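Local structure of 3',5'-cyclic-nucleotide phosphodiesterase 1 (Saccharomyces cerevisiae S288C, 4OJX) at residues Glu279-Leu284 against His326-Pro331; Glu5-Gly10 against Gly364-Leu369; Pro159-Val164 against Tyr224-Ile229. The protein belongs to the class-II cyclic-nucleotide phosphodiesterases, metal-dependent proteins of the metallo-hydrolase clan, and carries bound zinc at the edge of two mixed beta sheets. All blocks are in the same frame, centred on the assembly; numbering follows the deposited sequence.

Interaction 1 of 3, residues Glu279-Leu284 against His326-Pro331. With ZN (zinc ion), chain E; 5GP (guanosine-5'-monophosphate), chain C.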
loop_
_atom_site.group_PDB
_atom_site.type_symbol
_atom_site.label_atom_id
_atom_site.label_comp_id
_atom_site.label_asym_id
_atom_site.label_seq_id
_atom_site.Cartn_x
_atom_site.Cartn_y
_atom_site.Cartn_z
ATOM N N GLU A 279 3.947 -0.844 19.572
ATOM C CA GLU A 279 2.869 -1.701 19.125
ATOM C C GLU A 279 2.151 -2.437 20.249
ATOM O O GLU A 279 2.728 -2.764 21.292
ATOM C CB GLU A 279 3.369 -2.739 18.124
ATOM C CG GLU A 279 4.276 -3.824 18.698
ATOM C CD GLU A 279 4.073 -5.141 17.988
ATOM O OE1 GLU A 279 4.920 -5.494 17.145
ATOM O OE2 GLU A 279 3.048 -5.808 18.259
ATOM N N CYS A 280 0.886 -2.735 19.991
ATOM C CA CYS A 280 0.247 -3.872 20.621
ATOM C C CYS A 280 -0.611 -4.496 19.534
ATOM O O CYS A 280 -1.785 -4.155 19.386
ATOM C CB CYS A 280 -0.576 -3.467 21.841
ATOM S SG CYS A 280 -1.028 -4.891 22.857
ATOM N N SER A 281 -0.011 -5.377 18.736
ATOM C CA SER A 281 -0.689 -5.879 17.538
ATOM C C SER A 281 -1.956 -6.655 17.835
ATOM O O SER A 281 -2.904 -6.602 17.058
ATOM C CB SER A 281 0.237 -6.778 16.719
ATOM O OG SER A 281 1.314 -6.062 16.150
ATOM N N CYS A 282 -1.950 -7.389 18.946
ATOM C CA CYS A 282 -2.993 -8.376 19.232
ATOM C C CYS A 282 -3.578 -8.188 20.618
ATOM O O CYS A 282 -2.879 -7.721 21.524
ATOM C CB CYS A 282 -2.412 -9.780 19.173
ATOM S SG CYS A 282 -1.671 -10.193 17.593
ATOM N N PRO A 283 -4.862 -8.563 20.801
ATOM C CA PRO A 283 -5.489 -8.556 22.125
ATOM C C PRO A 283 -5.050 -9.775 22.931
ATOM O O PRO A 283 -4.318 -10.632 22.429
ATOM C CB PRO A 283 -6.971 -8.668 21.786
ATOM C CG PRO A 283 -6.970 -9.545 20.578
ATOM C CD PRO A 283 -5.795 -9.054 19.768
ATOM N N LEU A 284 -5.509 -9.857 24.174
ATOM C CA LEU A 284 -5.181 -10.994 25.030
ATOM C C LEU A 284 -5.627 -12.354 24.503
ATOM O O LEU A 284 -4.963 -13.362 24.765
ATOM C CB LEU A 284 -5.752 -10.782 26.424
ATOM C CG LEU A 284 -5.000 -9.752 27.262
ATOM C CD1 LEU A 284 -5.780 -9.495 28.538
ATOM C CD2 LEU A 284 -3.573 -10.199 27.560
ATOM N N HIS A 326 0.081 -0.125 15.435
ATOM C CA HIS A 326 0.199 -1.405 14.735
ATOM C C HIS A 326 -0.822 -2.422 15.177
ATOM O O HIS A 326 -0.564 -3.620 15.161
ATOM C CB HIS A 326 1.631 -1.938 14.899
ATOM C CG HIS A 326 2.073 -2.904 13.825
ATOM N ND1 HIS A 326 1.838 -4.230 13.892
ATOM C CD2 HIS A 326 2.829 -2.701 12.674
ATOM C CE1 HIS A 326 2.380 -4.837 12.829
ATOM N NE2 HIS A 326 2.982 -3.905 12.083
ATOM N N VAL A 327 -2.008 -1.962 15.563
ATOM C CA VAL A 327 -3.057 -2.907 15.915
ATOM C C VAL A 327 -3.550 -3.601 14.640
ATOM O O VAL A 327 -3.813 -2.957 13.626
ATOM C CB VAL A 327 -4.224 -2.247 16.675
ATOM C CG1 VAL A 327 -5.330 -3.260 16.936
ATOM C CG2 VAL A 327 -3.719 -1.639 17.978
ATOM N N LYS A 328 -3.636 -4.922 14.692
ATOM C CA LYS A 328 -4.084 -5.692 13.541
ATOM C C LYS A 328 -5.606 -5.766 13.454
ATOM O O LYS A 328 -6.302 -5.759 14.480
ATOM C CB LYS A 328 -3.486 -7.093 13.611
ATOM C CG LYS A 328 -2.002 -7.087 13.281
ATOM C CD LYS A 328 -1.383 -8.470 13.346
ATOM C CE LYS A 328 0.100 -8.437 13.008
ATOM N NZ LYS A 328 0.398 -8.032 11.598
ATOM N N SER A 329 -6.138 -5.852 12.236
ATOM C CA SER A 329 -7.549 -6.235 12.071
ATOM C C SER A 329 -7.715 -7.675 12.502
ATOM O O SER A 329 -6.759 -8.468 12.504
ATOM C CB SER A 329 -8.022 -6.121 10.628
ATOM O OG SER A 329 -7.909 -4.801 10.181
ATOM N N THR A 330 -8.939 -8.021 12.843
ATOM C CA THR A 330 -9.279 -9.376 13.185
ATOM C C THR A 330 -10.763 -9.496 12.864
ATOM O O THR A 330 -11.482 -8.492 12.899
ATOM C CB THR A 330 -8.975 -9.652 14.675
ATOM O OG1 THR A 330 -9.252 -11.021 14.983
ATOM C CG2 THR A 330 -9.788 -8.736 15.585
ATOM N N PRO A 331 -11.234 -10.705 12.509
ATOM C CA PRO A 331 -12.672 -10.853 12.260
ATOM C C PRO A 331 -13.443 -11.019 13.571
ATOM O O PRO A 331 -14.106 -12.034 13.786
ATOM C CB PRO A 331 -12.752 -12.110 11.382
ATOM C CG PRO A 331 -11.516 -12.880 11.687
ATOM C CD PRO A 331 -10.465 -11.903 12.120
HETATM ZN ZN ZN E . 4.541 -4.404 10.776
HETATM P P 5GP C . 3.999 -7.905 10.657
HETATM O O1P 5GP C . 3.057 -8.757 11.398
HETATM O O2P 5GP C . 5.433 -8.065 11.091
HETATM O O3P 5GP C . 3.526 -6.478 10.635
HETATM O "O5'" 5GP C . 3.883 -8.491 9.194
HETATM C "C5'" 5GP C . 4.231 -9.904 8.988
HETATM C "C4'" 5GP C . 3.039 -10.916 9.042
HETATM O "O4'" 5GP C . 3.533 -12.265 8.830
HETATM C "C3'" 5GP C . 2.386 -10.961 10.427
HETATM O "O3'" 5GP C . 1.084 -10.376 10.347
HETATM C "C2'" 5GP C . 2.270 -12.419 10.851
HETATM O "O2'" 5GP C . 0.883 -12.765 11.076
HETATM C "C1'" 5GP C . 2.792 -13.208 9.664
HETATM N N9 5GP C . 3.682 -14.336 10.114
HETATM C C8 5GP C . 4.952 -14.177 10.486
HETATM N N7 5GP C . 5.448 -15.365 10.809
HETATM C C5 5GP C . 4.486 -16.270 10.648
HETATM C C6 5GP C . 4.487 -17.593 10.845
HETATM O O6 5GP C . 5.494 -18.177 11.243
HETATM N N1 5GP C . 3.327 -18.335 10.597
HETATM C C2 5GP C . 2.195 -17.655 10.146
HETATM N N2 5GP C . 1.082 -18.340 9.909
HETATM N N3 5GP C . 2.249 -16.321 9.965
HETATM C C4 5GP C . 3.386 -15.635 10.214
HETATM O O HOH W 1 -5.647 -7.161 16.789
HETATM O O HOH W 2 5.751 -5.663 9.773
#

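Interaction 2 of 3, residues Glu5-Gly10 against Gly364-Leu369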
loop_
_atom_site.group_PDB
_atom_site.type_symbol
_atom_site.label_atom_id
_atom_site.label_comp_id
_atom_site.label_asym_id
_atom_site.label_seq_id
_atom_site.Cartn_x
_atom_site.Cartn_y
_atom_site.Cartn_z
ATOM N N GLU A 5 5.769 17.499 17.257
ATOM C CA GLU A 5 4.512 17.237 16.561
ATOM C C GLU A 5 4.670 15.927 15.815
ATOM O O GLU A 5 5.616 15.758 15.038
ATOM C CB GLU A 5 4.179 18.349 15.571
ATOM C CG GLU A 5 3.865 19.666 16.262
ATOM C CD GLU A 5 3.583 20.812 15.304
ATOM O OE1 GLU A 5 3.401 21.951 15.786
ATOM O OE2 GLU A 5 3.538 20.586 14.084
ATOM N N ILE A 6 3.756 14.998 16.064
ATOM C CA ILE A 6 3.803 13.687 15.426
ATOM C C ILE A 6 2.548 13.509 14.589
ATOM O O ILE A 6 1.442 13.461 15.141
ATOM C CB ILE A 6 3.878 12.542 16.458
ATOM C CG1 ILE A 6 5.054 12.727 17.426
ATOM C CG2 ILE A 6 3.959 11.194 15.746
ATOM C CD1 ILE A 6 5.169 11.619 18.459
ATOM N N THR A 7 2.706 13.421 13.270
ATOM C CA THR A 7 1.582 13.166 12.380
ATOM C C THR A 7 1.463 11.666 12.163
ATOM O O THR A 7 2.402 11.022 11.699
ATOM C CB THR A 7 1.772 13.836 11.010
ATOM O OG1 THR A 7 2.177 15.199 11.174
ATOM C CG2 THR A 7 0.479 13.785 10.205
ATOM N N ILE A 8 0.317 11.101 12.519
ATOM C CA ILE A 8 0.099 9.668 12.347
ATOM C C ILE A 8 -0.432 9.430 10.940
ATOM O O ILE A 8 -1.608 9.645 10.678
ATOM C CB ILE A 8 -0.878 9.111 13.402
ATOM C CG1 ILE A 8 -0.431 9.539 14.808
ATOM C CG2 ILE A 8 -1.008 7.596 13.247
ATOM C CD1 ILE A 8 -1.387 9.207 15.922
ATOM N N LEU A 9 0.440 9.022 10.025
ATOM C CA LEU A 9 -0.014 8.692 8.676
ATOM C C LEU A 9 -0.598 7.303 8.612
ATOM O O LEU A 9 -1.586 7.073 7.922
ATOM C CB LEU A 9 1.093 8.853 7.635
ATOM C CG LEU A 9 1.587 10.281 7.409
ATOM C CD1 LEU A 9 2.528 10.304 6.216
ATOM C CD2 LEU A 9 0.460 11.292 7.227
ATOM N N GLY A 10 0.008 6.375 9.337
ATOM C CA GLY A 10 -0.453 4.998 9.337
ATOM C C GLY A 10 -0.146 4.331 10.648
ATOM O O GLY A 10 0.971 4.441 11.162
ATOM N N GLY A 364 -4.446 10.147 10.490
ATOM C CA GLY A 364 -5.100 11.392 10.127
ATOM C C GLY A 364 -5.130 12.414 11.242
ATOM O O GLY A 364 -5.882 13.376 11.165
ATOM N N HIS A 365 -4.305 12.210 12.268
ATOM C CA HIS A 365 -4.229 13.108 13.424
ATOM C C HIS A 365 -2.814 13.457 13.736
ATOM O O HIS A 365 -1.891 12.714 13.377
ATOM C CB HIS A 365 -4.897 12.469 14.645
ATOM C CG HIS A 365 -6.367 12.243 14.450
ATOM N ND1 HIS A 365 -6.847 11.222 13.712
ATOM C CD2 HIS A 365 -7.469 12.991 14.853
ATOM C CE1 HIS A 365 -8.189 11.299 13.672
ATOM N NE2 HIS A 365 -8.561 12.389 14.358
ATOM N N THR A 366 -2.641 14.578 14.425
ATOM C CA THR A 366 -1.345 15.035 14.896
ATOM C C THR A 366 -1.359 15.058 16.417
ATOM O O THR A 366 -2.329 15.532 17.035
ATOM C CB THR A 366 -1.030 16.439 14.348
ATOM O OG1 THR A 366 -1.066 16.402 12.918
ATOM C CG2 THR A 366 0.342 16.889 14.795
ATOM N N LEU A 367 -0.303 14.505 17.009
ATOM C CA LEU A 367 -0.094 14.544 18.453
ATOM C C LEU A 367 0.910 15.623 18.776
ATOM O O LEU A 367 1.867 15.828 18.031
ATOM C CB LEU A 367 0.455 13.222 18.977
ATOM C CG LEU A 367 -0.267 11.958 18.540
ATOM C CD1 LEU A 367 0.415 10.752 19.164
ATOM C CD2 LEU A 367 -1.726 12.016 18.947
ATOM N N PHE A 368 0.708 16.280 19.913
ATOM C CA PHE A 368 1.581 17.360 20.349
ATOM C C PHE A 368 2.124 16.947 21.699
ATOM O O PHE A 368 1.381 16.913 22.670
ATOM C CB PHE A 368 0.803 18.684 20.424
ATOM C CG PHE A 368 0.212 19.104 19.108
ATOM C CD1 PHE A 368 -0.984 18.561 18.664
ATOM C CD2 PHE A 368 0.868 20.026 18.298
ATOM C CE1 PHE A 368 -1.517 18.925 17.437
ATOM C CE2 PHE A 368 0.335 20.399 17.073
ATOM C CZ PHE A 368 -0.860 19.851 16.641
ATOM N N LEU A 369 3.405 16.588 21.747
ATOM C CA LEU A 369 3.999 15.992 22.948
ATOM C C LEU A 369 5.227 16.733 23.438
ATOM O O LEU A 369 5.475 16.809 24.647
ATOM C CB LEU A 369 4.363 14.525 22.702
ATOM C CG LEU A 369 3.227 13.600 22.265
ATOM C CD1 LEU A 369 3.766 12.211 21.976
ATOM C CD2 LEU A 369 2.132 13.530 23.319
ATOM O OXT LEU A 369 6.000 17.247 22.640
HETATM O O HOH W 3 0.748 17.539 11.267
#

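Interaction 3 of 3, residues Pro159-Val164 against Tyr224-Ile229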
loop_
_atom_site.group_PDB
_atom_site.type_symbol
_atom_site.label_atom_id
_atom_site.label_comp_id
_atom_site.label_asym_id
_atom_site.label_seq_id
_atom_site.Cartn_x
_atom_site.Cartn_y
_atom_site.Cartn_z
ATOM N N PRO A 159 21.955 -1.891 9.980
ATOM C CA PRO A 159 22.318 -2.795 8.866
ATOM C C PRO A 159 21.269 -3.858 8.459
ATOM O O PRO A 159 21.085 -4.089 7.255
ATOM C CB PRO A 159 23.605 -3.448 9.367
ATOM C CG PRO A 159 24.209 -2.407 10.250
ATOM C CD PRO A 159 23.054 -1.750 10.956
ATOM N N HIS A 160 20.555 -4.467 9.408
ATOM C CA HIS A 160 19.543 -5.500 9.079
ATOM C C HIS A 160 18.448 -4.951 8.210
ATOM O O HIS A 160 17.713 -5.699 7.558
ATOM C CB HIS A 160 18.935 -6.122 10.340
ATOM C CG HIS A 160 17.962 -5.211 11.077
ATOM N ND1 HIS A 160 18.324 -4.504 12.165
ATOM C CD2 HIS A 160 16.602 -4.923 10.851
ATOM C CE1 HIS A 160 17.266 -3.808 12.624
ATOM N NE2 HIS A 160 16.214 -4.058 11.810
ATOM N N THR A 161 18.326 -3.632 8.212
ATOM C CA THR A 161 17.333 -2.951 7.408
ATOM C C THR A 161 17.918 -2.489 6.083
ATOM O O THR A 161 17.383 -2.814 5.023
ATOM C CB THR A 161 16.766 -1.763 8.187
ATOM O OG1 THR A 161 16.085 -2.256 9.347
ATOM C CG2 THR A 161 15.804 -0.971 7.332
ATOM N N ILE A 162 19.023 -1.756 6.134
ATOM C CA ILE A 162 19.598 -1.173 4.931
ATOM C C ILE A 162 20.067 -2.227 3.927
ATOM O O ILE A 162 19.823 -2.105 2.724
ATOM C CB ILE A 162 20.724 -0.172 5.274
ATOM C CG1 ILE A 162 20.155 1.037 6.038
ATOM C CG2 ILE A 162 21.466 0.268 4.016
ATOM C CD1 ILE A 162 19.107 1.842 5.295
ATOM N N ASP A 163 20.726 -3.271 4.421
ATOM C CA ASP A 163 21.215 -4.326 3.545
ATOM C C ASP A 163 20.053 -4.986 2.797
ATOM O O ASP A 163 20.144 -5.272 1.601
ATOM C CB ASP A 163 22.009 -5.372 4.339
ATOM C CG ASP A 163 23.283 -4.812 4.962
ATOM O OD1 ASP A 163 23.745 -3.723 4.555
ATOM O OD2 ASP A 163 23.826 -5.481 5.865
ATOM N N VAL A 164 18.955 -5.223 3.504
ATOM C CA VAL A 164 17.787 -5.843 2.894
ATOM C C VAL A 164 17.166 -4.918 1.848
ATOM O O VAL A 164 16.797 -5.363 0.767
ATOM C CB VAL A 164 16.759 -6.263 3.963
ATOM C CG1 VAL A 164 15.439 -6.674 3.325
ATOM C CG2 VAL A 164 17.318 -7.401 4.809
ATOM N N TYR A 224 15.086 -9.036 13.100
ATOM C CA TYR A 224 15.375 -7.866 13.918
ATOM C C TYR A 224 14.536 -6.657 13.534
ATOM O O TYR A 224 14.078 -6.527 12.396
ATOM C CB TYR A 224 16.858 -7.514 13.827
ATOM C CG TYR A 224 17.725 -8.609 14.396
ATOM C CD1 TYR A 224 17.794 -8.815 15.764
ATOM C CD2 TYR A 224 18.453 -9.455 13.561
ATOM C CE1 TYR A 224 18.587 -9.822 16.300
ATOM C CE2 TYR A 224 19.241 -10.474 14.081
ATOM C CZ TYR A 224 19.295 -10.643 15.447
ATOM O OH TYR A 224 20.064 -11.646 15.981
ATOM N N SER A 225 14.349 -5.775 14.506
ATOM C CA SER A 225 13.680 -4.519 14.303
ATOM C C SER A 225 14.466 -3.442 15.056
ATOM O O SER A 225 15.595 -3.689 15.510
ATOM C CB SER A 225 12.231 -4.673 14.745
ATOM O OG SER A 225 11.462 -3.511 14.518
ATOM N N THR A 226 13.889 -2.248 15.154
ATOM C CA THR A 226 14.591 -1.100 15.721
ATOM C C THR A 226 13.639 -0.263 16.542
ATOM O O THR A 226 12.482 -0.091 16.160
ATOM C CB THR A 226 15.135 -0.189 14.592
ATOM O OG1 THR A 226 15.741 -0.984 13.573
ATOM C CG2 THR A 226 16.163 0.831 15.107
ATOM N N PHE A 227 14.141 0.252 17.661
ATOM C CA PHE A 227 13.504 1.348 18.389
ATOM C C PHE A 227 14.344 2.596 18.146
ATOM O O PHE A 227 15.582 2.546 18.210
ATOM C CB PHE A 227 13.524 1.086 19.895
ATOM C CG PHE A 227 12.506 0.089 20.401
ATOM C CD1 PHE A 227 11.693 -0.683 19.559
ATOM C CD2 PHE A 227 12.392 -0.089 21.775
ATOM C CE1 PHE A 227 10.775 -1.573 20.102
ATOM C CE2 PHE A 227 11.485 -0.979 22.314
ATOM C CZ PHE A 227 10.675 -1.724 21.479
ATOM N N TYR A 228 13.682 3.719 17.897
ATOM C CA TYR A 228 14.369 4.995 17.744
ATOM C C TYR A 228 14.046 5.942 18.876
ATOM O O TYR A 228 12.877 6.183 19.171
ATOM C CB TYR A 228 13.957 5.652 16.434
ATOM C CG TYR A 228 14.523 5.017 15.187
ATOM C CD1 TYR A 228 15.845 5.228 14.816
ATOM C CD2 TYR A 228 13.726 4.224 14.366
ATOM C CE1 TYR A 228 16.367 4.667 13.667
ATOM C CE2 TYR A 228 14.232 3.654 13.215
ATOM C CZ TYR A 228 15.560 3.880 12.870
ATOM O OH TYR A 228 16.114 3.342 11.730
ATOM N N ILE A 229 15.078 6.497 19.507
ATOM C CA ILE A 229 14.902 7.630 20.410
ATOM C C ILE A 229 15.228 8.904 19.640
ATOM O O ILE A 229 16.289 8.998 19.006
ATOM C CB ILE A 229 15.822 7.547 21.646
ATOM C CG1 ILE A 229 15.680 6.187 22.345
ATOM C CG2 ILE A 229 15.539 8.714 22.591
ATOM C CD1 ILE A 229 16.617 5.993 23.526
HETATM O O HOH W 4 16.637 -0.199 11.103
#

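Interaction 1 of 3, residues Glu279-Leu284 against His326-Pro331
His326 and Ser281 meet through a side-chain hydrogen bond one step behind a zinc ion: ND1 of the imidazole donates to Ser281 OG at 3.0 Å, the hydroxyl lying somewhat tilted from the ring plane. With CG of His326 anti to the backbone N (chi1 -156°), the ring is directed at the metal, and NE2 binds the zinc ion at 2.1 Å. Asp132, His133, Asp244, a water and O3P of guanosine-5'-monophosphate complete the site. Gripped at both nitrogens, the ring has its rotation fixed. Ser281 is itself positioned by Glu279, whose OE2 accepts from Ser281 OG at 2.7 Å, from above the carboxylate plane, and from Ser281 N on the same face. Glu279, Ser281 and His326 thus form a chain of second- and first-shell residues leading to the metal, and OE1 of Glu279 is held further by His294 and Val245.

On the main chain, Lys328 N donates to a lone pair of Ser281 O at 3.0 Å in a nearly straight bond (171°). A water donates to both Ser281 O and Lys328 O, doubling this link. The lysine side chain runs extended alongside Ser281 CB and bends only at its end (chi4 -65°). This turn brings NZ within 2.7 Å of O3' of guanosine-5'-monophosphate, and the same nitrogen donates to O1P.

Van der Waals packing is modest: Glu279 CB lies 3.8 Å from His326 CB, and Val327 CG2 rests 3.5 Å from Cys280 O.

Both loops follow neighbouring parallel strands, 273-279 and 321-325, at whose C-terminal ends the metal site lies, consistent with a metallo-beta-lactamase type fold. Helix 336-350 packs on Cys280 and Val327, helix 297-311 also reaches Cys280, and helix 288-291 lies against Cys282.

Interaction 2 of 3, residues Glu5-Gly10 against Gly364-Leu369
Ile8 and Leu367 form the apolar centre, the isoleucine CD1 lying 4.0 Å from Leu367 CG, in the fork of the leucine. On the same face of the sheet, Ile6 CD1 meets Leu369 CD1, at the C terminus, at 3.8 Å.

Beneath these side chains the strands run antiparallel. Ile6 and Leu367 are a hydrogen-bonded pair, exchanging N-H...O bonds in both directions, with 2.8 Å from Leu367 N to Ile6 O. Ile8 N donates to His365 O, and Gly364 N closes the end of the pairing on Ile8 O.

The other face, with Glu5, Thr7, Thr366 and Phe368, is more polar. A water joins the two threonine hydroxyls, donating to Thr366 OG1 at 2.7 Å, while that hydroxyl also bonds to Gly89 O. Glu5 has CG anti to the carbonyl carbon and beside the backbone N (chi1 -67°) and extends past the Phe368 ring, with CG 3.6 Å from CD2; its carboxylate is held by Ser91 and the Arg29 backbone.

The contact thus pairs the two chain ends within one sheet of the sandwich: strand 4-8 lies between 22-27 and 365-368, strand 86-88 flanks the latter, and helix 44-53 packs on Thr7.

Interaction 3 of 3, residues Pro159-Val164 against Tyr224-Ile229
His160 and Tyr224 make a CH-pi contact: CB of the tyrosine stands over the centre of the imidazole, 3.7 Å from the ring centroid and 9° off its normal. The histidine CG lies between its backbone N and carbonyl carbon (chi1 74°), which turns the ring out from the helix with one face over Tyr224. The tyrosine ring leads away instead, to a cation-pi interaction with Lys210.

Two strand oxygens approach CE1 at the far end of the imidazole. Thr226 OG1, 3.3 Å from His160 CE1, sits at the ring edge near the ring plane, whereas Ser225 O is reached obliquely by the same carbon.

The polar links run through a third piece of chain and a water. NE2 of His160 comes within 3.3 Å of Tyr224 O, but the angle is too poor for a hydrogen bond; its partner is Thr127 O. That carbonyl also bonds to Thr226 OG1, so one backbone oxygen ties both segments to the loop after strand 121-125. A water adds a second, indirect bridge, donating to Thr226 OG1 at 2.7 Å and lying 2.8 Å from Thr161 OG1.

No direct hydrogen bond joins helix and strand, and the axes of 159-164 and 224-229 come no closer than 8.6 Å, at 118°. Within the two segments the helix meets the strand through His160 and Thr161, in its first turn. The contact joins a helix that follows a strand of one sheet to a strand of the other, consistent with the alpha-beta/beta-alpha sandwich of metallo-beta-lactamase type folds: helix 159-169 rests through Ile162 on strand 186-190 of the eight-stranded sheet, and strand 222-232 runs between strands 204-215 and 238-242 of the seven-stranded one.

Overall arrangement
From the N terminus the chain enters interaction 2 at once, with 5-10, and returns to it only with its last residues, 364-369, so that this contact, in the eight-stranded sheet, closes almost the entire chain into one loop. Both other contacts fall inside that loop and follow one another without crossing. Interaction 3 closes first, setting the start of a helix that follows a strand of one sheet against a strand of the other. Interaction 1 opens afterwards and joins two loops that leave adjacent strands of the seven-stranded sheet at the zinc site. The three are well separated, their centres 20 to 22 Å apart, and no two touch.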